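PDB 4GF0: glutathione S-transferase from Sulfitobacter, which binds glutathione and probably conjugates its thiol to electrophilic substrates. Local coordinates for residues P164-F167 with V168-W172; M99-L102 with A103-H107; E157-S160 with L161-Y165; Q191-T194 with A195-S198. One frame throughout, in Å; residues are numbered along the deposited sequence. Where two conformers were deposited one is given.

How the contacts relate
Contacts 1, 2 and 3 are buried; 1 and 2 lie on neighbouring helices, 162-170 and 89-111; Tyr-165 OH packs 3.3 Å from Ala-103 CB, and both contacts reach glutathione. Contact 3 shares Pro-164 and Tyr-165 with contact 1 and builds the start of the same helix, trading the apolar contacts of contact 1 for a polar cap of serine, aspartate and water. Contact 4 is the surface member, at the junction of helices 184-194 and 197-204, where Ala-195 N bonds weakly. It still leans on the others: Met-193 CB lies 3.4 Å from Phe-167 CD1, and Arg-196 reaches the Phe-159 ring. Contacts 2 and 4 do not touch, their nearest atoms being about 10 Å apart.

Contact 1 (P164-F167 with V168-W172); sequences PYLF and VVCNW
The ring of Tyr-165 is met at a slant by Val-169, one helical turn on, with CD1 of the tyrosine 4.2 Å from CG2 of the valine. Tyr-165 and Phe-167 lie on helix 162-170 of the helical C-terminal domain of the glutathione transferase fold; Trp-172 follows it. The Phe-167 ring also lies aslant to the next peptide, and its CD2 is 4.3 Å from Val-168 CG2. The third flat group, the indole of Trp-172, carries Val-168 O and Val-169 CA on one face, both toward the rim, while its NE1 bonds Gly-11 O and its ring stacks with His-110. The helix backbone runs in regular alpha-helical bonds, from Val-168 N to Pro-164 O (3.1 Å), Val-169 N to Tyr-165 O (3.3 Å), Cys-170 N to Leu-166 O (2.8 Å) and Asn-171 N to Phe-167 O (3.0 Å); the last is more bent, at 137°. With CG anti to the backbone N (chi1 -151°), the Tyr-165 ring keeps CD1 by Val-169 while it packs on Met-99, Leu-102 and Ala-103 of helix 89-111; it also touches glutathione. Phe-167 packs instead on Met-190 and Met-193 of helix 184-194 and on Ile-19 of helix 14-23, so this one helix is gripped by several others. Alongside Phe-189, the Leu-166 side chain closes on the cysteine one turn later, its CD1 coming within 3.6 Å of Cys-170 SG.

Contact 2 (M99-L102 with A103-H107); sequences MYYL and ASTMH. With GSH (glutathione), chain D.
A wide pi-type turn in helix 89-111 makes Tyr-101 O serve two backbone donors, Thr-105 N at 2.9 Å and Met-106 N at 3.2 Å. The next carbonyl keeps the wider spacing: His-107 N donates to Leu-102 O at 2.8 Å, in the carbonyl plane. Just before it, Ser-104 grips Tyr-100 O twice, its N and its OG arriving from opposite faces of the carbonyl. OG can reach back, 2.7 Å from Tyr-100 O, because it stands between the backbone N and the carbonyl carbon (chi1 65°). Thr-105 then sets its CB over one face of the Tyr-101 ring, 4.0 Å from the centroid and 24° off the normal, a CH-pi contact. A serine in place of Tyr-101 would probably leave Thr-105 CB without its aromatic seat and open a gap beside Met-106 and Phe-143. The helix also lines the dimer interface of this glutathione transferase fold: Tyr-100 stacks on Tyr-100 of the second subunit. On another flank Leu-102 and Met-106 lie side by side, CD2 of the leucine 3.8 Å from SD of the methionine. His-107, a residue of the glutathione pocket, turns its ring edge to the ligand, with NE2 3.4 Å from the thiol sulphur SG2.

Contact 3 (E157-S160 with L161-Y165); sequences EDFS and LADPY
Asp-163 folds back on Ser-160 and Phe-159, and its side chain can be followed outward. CB sits 3.5 Å from Ser-160 O, with Phe-159 CE1 nearly as close. Beyond CG, which is anti to the carbonyl carbon (chi1 -61°), OD2 takes the Ser-160 N-H at 2.7 Å on its anti lone pair, the one away from the other oxygen. OD1 turns to a different partner, Val-154 N. This is the capping box that starts helix 162-170, a Ser-x-x-Asp motif familiar at this helix in glutathione transferases. Ser-160 answers with OG, which accepts from Ala-162 N at 3.3 Å, and with its carbonyl O, which takes Asp-163 N at 3.0 Å from well above the carbonyl plane. A water ties the box together: it donates to Asp-163 OD2 (2.6 Å) and to Asp-158 O, and accepts from Ser-160 OG. OD2 is thus held by two donors, which would favour the charged carboxylate. Replacing Asp-163 with a leucine would probably leave Ser-160 N and Val-154 N without their acceptor and weaken the start of the helix. Outside the polar cap, Phe-159 and Pro-164 flank the box as a hydrophobic staple, and the same ring makes a cation-pi contact with Arg-196. The staple closes with Phe-159 CZ 3.8 Å from Pro-164 CD.

Contact 4 (Q191-T194 with A195-S198); sequences QQMT and ARAS
Met-193 and Arg-196 form the close side of this turn. Arg-196 N donates to Met-193 O at 3.0 Å, and although the N-H points well at the oxygen (158°), it comes from above the carbonyl plane, 62° out of it. The arginine chain then folds over the end of the helix, its CG 3.4 Å from Gln-192 O and its CD 4.0 Å from Met-193 SD, crossing the methionine at a slant. A bend at chi3 (77°) turns the guanidinium off this path toward Glu-23, which takes NE in a salt bridge; NH1 bonds Tyr-153 OH, and the cation also lies against the Phe-159 ring. Met-193, buried, packs on Phe-159 and Phe-167. The other side is looser and faces solvent. There Ala-195 N is shared by two weak bonds, to Gln-191 O at 3.4 Å and to Gln-192 O at 3.2 Å, both strongly bent. Its methyl lies 3.6 Å from each of these carbonyl oxygens. This weakly bonded last turn joins two helices end to end: 184-194 stops here, in a short turn between consecutive helices of the C-terminal domain, with Arg-196 at the N-cap position of helix 197-204.

Contact 1 (P164-F167 with V168-W172)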
loop_
_atom_site.group_PDB
_atom_site.type_symbol
_atom_site.label_atom_id
_atom_site.label_comp_id
_atom_site.label_asym_id
_atom_site.label_seq_id
_atom_site.Cartn_x
_atom_site.Cartn_y
_atom_site.Cartn_z
ATOM N N PRO A 164 -9.393 -8.338 7.237
ATOM C CA PRO A 164 -8.865 -7.669 8.434
ATOM C C PRO A 164 -8.465 -6.231 8.149
ATOM O O PRO A 164 -8.667 -5.351 8.979
ATOM C CB PRO A 164 -7.597 -8.468 8.744
ATOM C CG PRO A 164 -7.882 -9.821 8.207
ATOM C CD PRO A 164 -8.668 -9.594 6.955
ATOM N N TYR A 165 -7.879 -6.014 6.978
ATOM C CA TYR A 165 -7.480 -4.686 6.543
ATOM C C TYR A 165 -8.700 -3.765 6.492
ATOM O O TYR A 165 -8.684 -2.673 7.075
ATOM C CB TYR A 165 -6.799 -4.776 5.166
ATOM C CG TYR A 165 -5.767 -3.716 4.878
ATOM C CD1 TYR A 165 -5.819 -2.463 5.488
ATOM C CD2 TYR A 165 -4.747 -3.959 3.970
ATOM C CE1 TYR A 165 -4.858 -1.480 5.207
ATOM C CE2 TYR A 165 -3.789 -3.001 3.693
ATOM C CZ TYR A 165 -3.849 -1.766 4.301
ATOM O OH TYR A 165 -2.885 -0.833 3.990
ATOM N N LEU A 166 -9.769 -4.207 5.833
ATOM C CA LEU A 166 -10.965 -3.370 5.687
ATOM C C LEU A 166 -11.637 -3.141 7.029
ATOM O O LEU A 166 -12.118 -2.051 7.312
ATOM C CB LEU A 166 -11.957 -4.007 4.710
ATOM C CG LEU A 166 -13.236 -3.205 4.468
ATOM C CD1 LEU A 166 -12.906 -1.870 3.803
ATOM C CD2 LEU A 166 -14.188 -4.031 3.608
ATOM N N PHE A 167 -11.656 -4.172 7.861
ATOM C CA PHE A 167 -12.292 -4.057 9.168
ATOM C C PHE A 167 -11.666 -2.952 10.022
ATOM O O PHE A 167 -12.368 -2.115 10.596
ATOM C CB PHE A 167 -12.201 -5.388 9.904
ATOM C CG PHE A 167 -12.751 -5.341 11.295
ATOM C CD1 PHE A 167 -14.111 -5.187 11.509
ATOM C CD2 PHE A 167 -11.908 -5.453 12.387
ATOM C CE1 PHE A 167 -14.632 -5.151 12.807
ATOM C CE2 PHE A 167 -12.418 -5.413 13.684
ATOM C CZ PHE A 167 -13.781 -5.260 13.890
ATOM N N VAL A 168 -10.344 -2.955 10.123
ATOM C CA VAL A 168 -9.687 -1.960 10.958
ATOM C C VAL A 168 -9.892 -0.547 10.409
ATOM O O VAL A 168 -10.101 0.397 11.169
ATOM C CB VAL A 168 -8.189 -2.286 11.171
ATOM C CG1 VAL A 168 -7.507 -1.144 11.908
ATOM C CG2 VAL A 168 -8.054 -3.584 11.959
ATOM N N VAL A 169 -9.886 -0.400 9.090
ATOM C CA VAL A 169 -10.140 0.910 8.496
ATOM C C VAL A 169 -11.580 1.362 8.731
ATOM O O VAL A 169 -11.823 2.509 9.116
ATOM C CB VAL A 169 -9.812 0.936 6.991
ATOM C CG1 VAL A 169 -10.179 2.299 6.382
ATOM C CG2 VAL A 169 -8.324 0.624 6.766
ATOM N N CYS A 170 -12.546 0.464 8.533
ATOM C CA CYS A 170 -13.948 0.856 8.722
ATOM C C CYS A 170 -14.258 1.144 10.185
ATOM O O CYS A 170 -15.205 1.866 10.518
ATOM C CB CYS A 170 -14.891 -0.215 8.169
ATOM S SG CYS A 170 -14.905 -0.264 6.380
ATOM N N ASN A 171 -13.442 0.595 11.069
ATOM C CA ASN A 171 -13.589 0.853 12.492
ATOM C C ASN A 171 -13.290 2.321 12.842
ATOM O O ASN A 171 -13.652 2.789 13.919
ATOM C CB ASN A 171 -12.689 -0.096 13.289
ATOM C CG ASN A 171 -13.184 -0.316 14.685
ATOM O OD1 ASN A 171 -14.304 -0.784 14.893
ATOM N ND2 ASN A 171 -12.349 0.015 15.666
ATOM N N TRP A 172 -12.634 3.034 11.924
ATOM C CA TRP A 172 -12.342 4.460 12.089
ATOM C C TRP A 172 -13.511 5.350 11.673
ATOM O O TRP A 172 -13.522 6.541 11.988
ATOM C CB TRP A 172 -11.135 4.870 11.238
ATOM C CG TRP A 172 -9.825 4.320 11.675
ATOM C CD1 TRP A 172 -9.450 3.996 12.941
ATOM C CD2 TRP A 172 -8.704 4.034 10.832
ATOM N NE1 TRP A 172 -8.155 3.518 12.941
ATOM C CE2 TRP A 172 -7.677 3.535 11.659
ATOM C CE3 TRP A 172 -8.471 4.155 9.461
ATOM C CZ2 TRP A 172 -6.430 3.149 11.149
ATOM C CZ3 TRP A 172 -7.234 3.777 8.956
ATOM C CH2 TRP A 172 -6.228 3.280 9.798
#

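Contact 2 (M99-L102 with A103-H107)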
loop_
_atom_site.group_PDB
_atom_site.type_symbol
_atom_site.label_atom_id
_atom_site.label_comp_id
_atom_site.label_asym_id
_atom_site.label_seq_id
_atom_site.Cartn_x
_atom_site.Cartn_y
_atom_site.Cartn_z
ATOM N N MET A 99 -6.837 -4.079 -0.878
ATOM C CA MET A 99 -5.751 -3.755 0.051
ATOM C C MET A 99 -4.980 -2.505 -0.374
ATOM O O MET A 99 -4.713 -1.632 0.443
ATOM C CB MET A 99 -4.816 -4.954 0.243
ATOM C CG MET A 99 -5.529 -6.164 0.843
ATOM S SD MET A 99 -4.633 -7.715 0.567
ATOM C CE MET A 99 -3.177 -7.440 1.560
ATOM N N TYR A 100 -4.632 -2.408 -1.648
ATOM C CA TYR A 100 -3.921 -1.220 -2.110
ATOM C C TYR A 100 -4.796 0.019 -2.068
ATOM O O TYR A 100 -4.290 1.110 -1.820
ATOM C CB TYR A 100 -3.329 -1.419 -3.505
ATOM C CG TYR A 100 -1.989 -2.126 -3.478
ATOM C CD1 TYR A 100 -0.811 -1.411 -3.329
ATOM C CD2 TYR A 100 -1.907 -3.505 -3.604
ATOM C CE1 TYR A 100 0.422 -2.047 -3.304
ATOM C CE2 TYR A 100 -0.679 -4.158 -3.573
ATOM C CZ TYR A 100 0.477 -3.418 -3.431
ATOM O OH TYR A 100 1.690 -4.051 -3.420
ATOM N N TYR A 101 -6.096 -0.139 -2.315
ATOM C CA TYR A 101 -7.020 0.992 -2.181
ATOM C C TYR A 101 -6.999 1.522 -0.748
ATOM O O TYR A 101 -6.964 2.731 -0.507
ATOM C CB TYR A 101 -8.455 0.604 -2.561
ATOM C CG TYR A 101 -9.423 1.742 -2.353
ATOM C CD1 TYR A 101 -9.527 2.761 -3.285
ATOM C CD2 TYR A 101 -10.213 1.808 -1.215
ATOM C CE1 TYR A 101 -10.397 3.810 -3.101
ATOM C CE2 TYR A 101 -11.100 2.863 -1.024
ATOM C CZ TYR A 101 -11.183 3.854 -1.973
ATOM O OH TYR A 101 -12.047 4.908 -1.797
ATOM N N LEU A 102 -7.046 0.607 0.211
ATOM C CA LEU A 102 -6.997 1.003 1.610
ATOM C C LEU A 102 -5.663 1.688 1.926
ATOM O O LEU A 102 -5.641 2.736 2.575
ATOM C CB LEU A 102 -7.231 -0.214 2.526
ATOM C CG LEU A 102 -8.649 -0.799 2.388
ATOM C CD1 LEU A 102 -8.761 -2.082 3.223
ATOM C CD2 LEU A 102 -9.737 0.193 2.801
ATOM N N ALA A 103 -4.565 1.119 1.436
ATOM C CA ALA A 103 -3.229 1.665 1.699
ATOM C C ALA A 103 -2.985 3.040 1.081
ATOM O O ALA A 103 -2.318 3.885 1.684
ATOM C CB ALA A 103 -2.146 0.688 1.214
ATOM N N SER A 104 -3.522 3.264 -0.116
ATOM C CA SER A 104 -3.192 4.459 -0.906
ATOM C C SER A 104 -4.241 5.558 -0.821
ATOM O O SER A 104 -3.949 6.735 -1.104
ATOM C CB SER A 104 -3.005 4.068 -2.377
ATOM O OG SER A 104 -4.223 3.586 -2.935
ATOM N N THR A 105 -5.465 5.189 -0.464
ATOM C CA THR A 105 -6.576 6.137 -0.538
ATOM C C THR A 105 -7.318 6.287 0.784
ATOM O O THR A 105 -7.410 7.387 1.324
ATOM C CB THR A 105 -7.573 5.752 -1.653
ATOM O OG1 THR A 105 -6.858 5.548 -2.877
ATOM C CG2 THR A 105 -8.598 6.860 -1.867
ATOM N N MET A 106 -7.855 5.191 1.314
ATOM C CA MET A 106 -8.730 5.325 2.473
ATOM C C MET A 106 -7.955 5.604 3.762
ATOM O O MET A 106 -8.335 6.489 4.534
ATOM C CB MET A 106 -9.651 4.107 2.623
ATOM C CG MET A 106 -10.823 4.351 3.575
ATOM S SD MET A 106 -12.099 3.089 3.339
ATOM C CE MET A 106 -13.363 3.588 4.509
ATOM N N HIS A 107 -6.868 4.868 4.000
ATOM C CA HIS A 107 -6.044 5.149 5.173
ATOM C C HIS A 107 -5.457 6.543 5.016
ATOM O O HIS A 107 -5.374 7.304 5.979
ATOM C CB HIS A 107 -4.926 4.108 5.340
ATOM C CG HIS A 107 -4.205 4.192 6.656
ATOM N ND1 HIS A 107 -3.320 3.224 7.071
ATOM C CD2 HIS A 107 -4.238 5.125 7.637
ATOM C CE1 HIS A 107 -2.833 3.554 8.257
ATOM N NE2 HIS A 107 -3.376 4.698 8.625
HETATM N N1 GSH D . 1.579 2.666 4.957
HETATM C CA1 GSH D . 1.709 2.238 6.331
HETATM C C1 GSH D . 1.136 0.866 6.495
HETATM O O11 GSH D . 1.660 0.052 7.302
HETATM O O12 GSH D . 0.110 0.529 5.844
HETATM C CB1 GSH D . 0.948 3.174 7.241
HETATM C CG1 GSH D . 1.497 2.979 8.657
HETATM C CD1 GSH D . 0.953 4.087 9.565
HETATM O OE1 GSH D . 0.913 5.257 9.183
HETATM N N2 GSH D . 0.477 3.728 10.898
HETATM C CA2 GSH D . -0.029 4.760 11.771
HETATM C C2 GSH D . 1.133 5.281 12.575
HETATM O O2 GSH D . 2.078 4.555 12.854
HETATM C CB2 GSH D . -1.069 4.216 12.697
HETATM S SG2 GSH D . -2.519 3.747 11.769
HETATM N N3 GSH D . 1.171 6.667 13.025
HETATM C CA3 GSH D . 2.317 7.114 13.809
HETATM C C3 GSH D . 2.735 8.512 13.425
HETATM O O31 GSH D . 2.355 9.013 12.328
HETATM O O32 GSH D . 3.490 9.183 14.198
#

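Contact 3 (E157-S160 with L161-Y165)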
loop_
_atom_site.group_PDB
_atom_site.type_symbol
_atom_site.label_atom_id
_atom_site.label_comp_id
_atom_site.label_asym_id
_atom_site.label_seq_id
_atom_site.Cartn_x
_atom_site.Cartn_y
_atom_site.Cartn_z
ATOM N N GLU A 157 -18.437 -14.846 -0.281
ATOM C CA GLU A 157 -18.477 -15.909 0.723
ATOM C C GLU A 157 -17.145 -16.087 1.460
ATOM O O GLU A 157 -17.124 -16.343 2.665
ATOM C CB GLU A 157 -18.897 -17.238 0.072
ATOM C CG GLU A 157 -18.633 -18.478 0.934
ATOM C CD GLU A 157 -18.987 -19.787 0.229
ATOM O OE1 GLU A 157 -19.667 -19.743 -0.819
ATOM O OE2 GLU A 157 -18.579 -20.863 0.727
ATOM N N ASP A 158 -16.037 -15.943 0.743
ATOM C CA ASP A 158 -14.725 -16.289 1.280
ATOM C C ASP A 158 -13.987 -15.133 1.950
ATOM O O ASP A 158 -13.748 -14.093 1.346
ATOM C CB ASP A 158 -13.851 -16.862 0.163
ATOM C CG ASP A 158 -14.486 -18.064 -0.506
ATOM O OD1 ASP A 158 -15.050 -18.908 0.216
ATOM O OD2 ASP A 158 -14.437 -18.158 -1.748
ATOM N N PHE A 159 -13.631 -15.346 3.212
ATOM C CA PHE A 159 -12.756 -14.462 3.967
ATOM C C PHE A 159 -11.368 -14.430 3.323
ATOM O O PHE A 159 -10.898 -15.437 2.773
ATOM C CB PHE A 159 -12.651 -15.040 5.380
ATOM C CG PHE A 159 -11.874 -14.197 6.344
ATOM C CD1 PHE A 159 -12.485 -13.147 7.014
ATOM C CD2 PHE A 159 -10.551 -14.490 6.635
ATOM C CE1 PHE A 159 -11.779 -12.389 7.930
ATOM C CE2 PHE A 159 -9.835 -13.727 7.545
ATOM C CZ PHE A 159 -10.456 -12.674 8.199
ATOM N N SER A 160 -10.693 -13.286 3.396
ATOM C CA SER A 160 -9.354 -13.166 2.814
ATOM C C SER A 160 -8.571 -12.090 3.538
ATOM O O SER A 160 -9.092 -11.434 4.437
ATOM C CB SER A 160 -9.442 -12.800 1.323
ATOM O OG SER A 160 -9.884 -11.459 1.150
ATOM N N LEU A 161 -7.320 -11.886 3.125
ATOM C CA LEU A 161 -6.512 -10.808 3.694
ATOM C C LEU A 161 -7.138 -9.425 3.607
ATOM O O LEU A 161 -6.808 -8.554 4.412
ATOM C CB LEU A 161 -5.145 -10.729 3.012
ATOM C CG LEU A 161 -4.216 -11.924 3.148
ATOM C CD1 LEU A 161 -2.946 -11.562 2.378
ATOM C CD2 LEU A 161 -3.910 -12.225 4.628
ATOM N N ALA A 162 -8.021 -9.202 2.638
ATOM C CA ALA A 162 -8.607 -7.876 2.496
ATOM C C ALA A 162 -9.504 -7.549 3.682
ATOM O O ALA A 162 -9.685 -6.385 4.027
ATOM C CB ALA A 162 -9.380 -7.744 1.187
ATOM N N ASP A 163 -10.046 -8.581 4.322
ATOM C CA ASP A 163 -11.036 -8.390 5.376
ATOM C C ASP A 163 -10.499 -7.799 6.690
ATOM O O ASP A 163 -11.081 -6.842 7.198
ATOM C CB ASP A 163 -11.851 -9.669 5.583
ATOM C CG ASP A 163 -12.615 -10.055 4.333
ATOM O OD1 ASP A 163 -13.407 -9.209 3.857
ATOM O OD2 ASP A 163 -12.396 -11.178 3.811
ATOM N N PRO A 164 -9.393 -8.338 7.237
ATOM C CA PRO A 164 -8.865 -7.669 8.434
ATOM C C PRO A 164 -8.465 -6.231 8.149
ATOM O O PRO A 164 -8.667 -5.351 8.979
ATOM C CB PRO A 164 -7.597 -8.468 8.744
ATOM C CG PRO A 164 -7.882 -9.821 8.207
ATOM C CD PRO A 164 -8.668 -9.594 6.955
ATOM N N TYR A 165 -7.879 -6.014 6.978
ATOM C CA TYR A 165 -7.480 -4.686 6.543
ATOM C C TYR A 165 -8.700 -3.765 6.492
ATOM O O TYR A 165 -8.684 -2.673 7.075
ATOM C CB TYR A 165 -6.799 -4.776 5.166
ATOM C CG TYR A 165 -5.767 -3.716 4.878
ATOM C CD1 TYR A 165 -5.819 -2.463 5.488
ATOM C CD2 TYR A 165 -4.747 -3.959 3.970
ATOM C CE1 TYR A 165 -4.858 -1.480 5.207
ATOM C CE2 TYR A 165 -3.789 -3.001 3.693
ATOM C CZ TYR A 165 -3.849 -1.766 4.301
ATOM O OH TYR A 165 -2.885 -0.833 3.990
HETATM O O HOH W 1 -12.663 -11.672 1.286
#

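Contact 4 (Q191-T194 with A195-S198)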
loop_
_atom_site.group_PDB
_atom_site.type_symbol
_atom_site.label_atom_id
_atom_site.label_comp_id
_atom_site.label_asym_id
_atom_site.label_seq_id
_atom_site.Cartn_x
_atom_site.Cartn_y
_atom_site.Cartn_z
ATOM N N GLN A 191 -20.417 -6.759 11.327
ATOM C CA GLN A 191 -21.037 -7.737 12.229
ATOM C C GLN A 191 -20.433 -9.128 12.103
ATOM O O GLN A 191 -20.290 -9.837 13.104
ATOM C CB GLN A 191 -22.535 -7.802 11.998
ATOM C CG GLN A 191 -23.232 -6.525 12.411
ATOM C CD GLN A 191 -24.633 -6.461 11.889
ATOM O OE1 GLN A 191 -25.031 -7.273 11.052
ATOM N NE2 GLN A 191 -25.397 -5.492 12.374
ATOM N N GLN A 192 -20.097 -9.532 10.882
ATOM C CA GLN A 192 -19.458 -10.830 10.686
ATOM C C GLN A 192 -18.065 -10.818 11.293
ATOM O O GLN A 192 -17.665 -11.769 11.957
ATOM C CB GLN A 192 -19.378 -11.201 9.200
ATOM C CG GLN A 192 -20.738 -11.401 8.535
ATOM C CD GLN A 192 -21.529 -12.527 9.170
ATOM O OE1 GLN A 192 -20.961 -13.536 9.610
ATOM N NE2 GLN A 192 -22.846 -12.361 9.230
ATOM N N MET A 193 -17.327 -9.737 11.056
ATOM C CA MET A 193 -15.960 -9.622 11.558
ATOM C C MET A 193 -15.919 -9.646 13.086
ATOM O O MET A 193 -15.099 -10.346 13.689
ATOM C CB MET A 193 -15.300 -8.344 11.027
ATOM C CG MET A 193 -14.989 -8.376 9.522
ATOM S SD MET A 193 -13.808 -9.683 9.089
ATOM C CE MET A 193 -12.304 -9.100 9.873
ATOM N N THR A 194 -16.812 -8.875 13.696
ATOM C CA THR A 194 -16.896 -8.766 15.151
ATOM C C THR A 194 -17.133 -10.133 15.806
ATOM O O THR A 194 -16.679 -10.388 16.923
ATOM C CB THR A 194 -18.000 -7.756 15.559
ATOM O OG1 THR A 194 -17.625 -6.442 15.119
ATOM C CG2 THR A 194 -18.212 -7.740 17.061
ATOM N N ALA A 195 -17.806 -11.021 15.077
ATOM C CA ALA A 195 -18.168 -12.343 15.587
ATOM C C ALA A 195 -17.072 -13.385 15.386
ATOM O O ALA A 195 -17.179 -14.499 15.898
ATOM C CB ALA A 195 -19.460 -12.815 14.936
ATOM N N ARG A 196 -16.022 -13.035 14.644
ATOM C CA ARG A 196 -14.955 -13.994 14.346
ATOM C C ARG A 196 -14.016 -14.188 15.529
ATOM O O ARG A 196 -13.777 -13.262 16.316
ATOM C CB ARG A 196 -14.142 -13.563 13.111
ATOM C CG ARG A 196 -14.899 -13.688 11.785
ATOM C CD ARG A 196 -13.995 -13.367 10.589
ATOM N NE ARG A 196 -13.079 -14.463 10.249
ATOM C CZ ARG A 196 -13.355 -15.446 9.393
ATOM N NH1 ARG A 196 -14.535 -15.499 8.786
ATOM N NH2 ARG A 196 -12.449 -16.393 9.146
ATOM N N ALA A 197 -13.482 -15.397 15.652
ATOM C CA ALA A 197 -12.570 -15.705 16.750
ATOM C C ALA A 197 -11.329 -14.808 16.766
ATOM O O ALA A 197 -10.854 -14.411 17.835
ATOM C CB ALA A 197 -12.171 -17.178 16.701
ATOM N N SER A 198 -10.807 -14.487 15.587
ATOM C CA SER A 198 -9.589 -13.688 15.485
ATOM C C SER A 198 -9.794 -12.303 16.072
ATOM O O SER A 198 -8.923 -11.772 16.757
ATOM C CB SER A 198 -9.175 -13.566 14.030
ATOM O OG SER A 198 -10.250 -13.015 13.280
#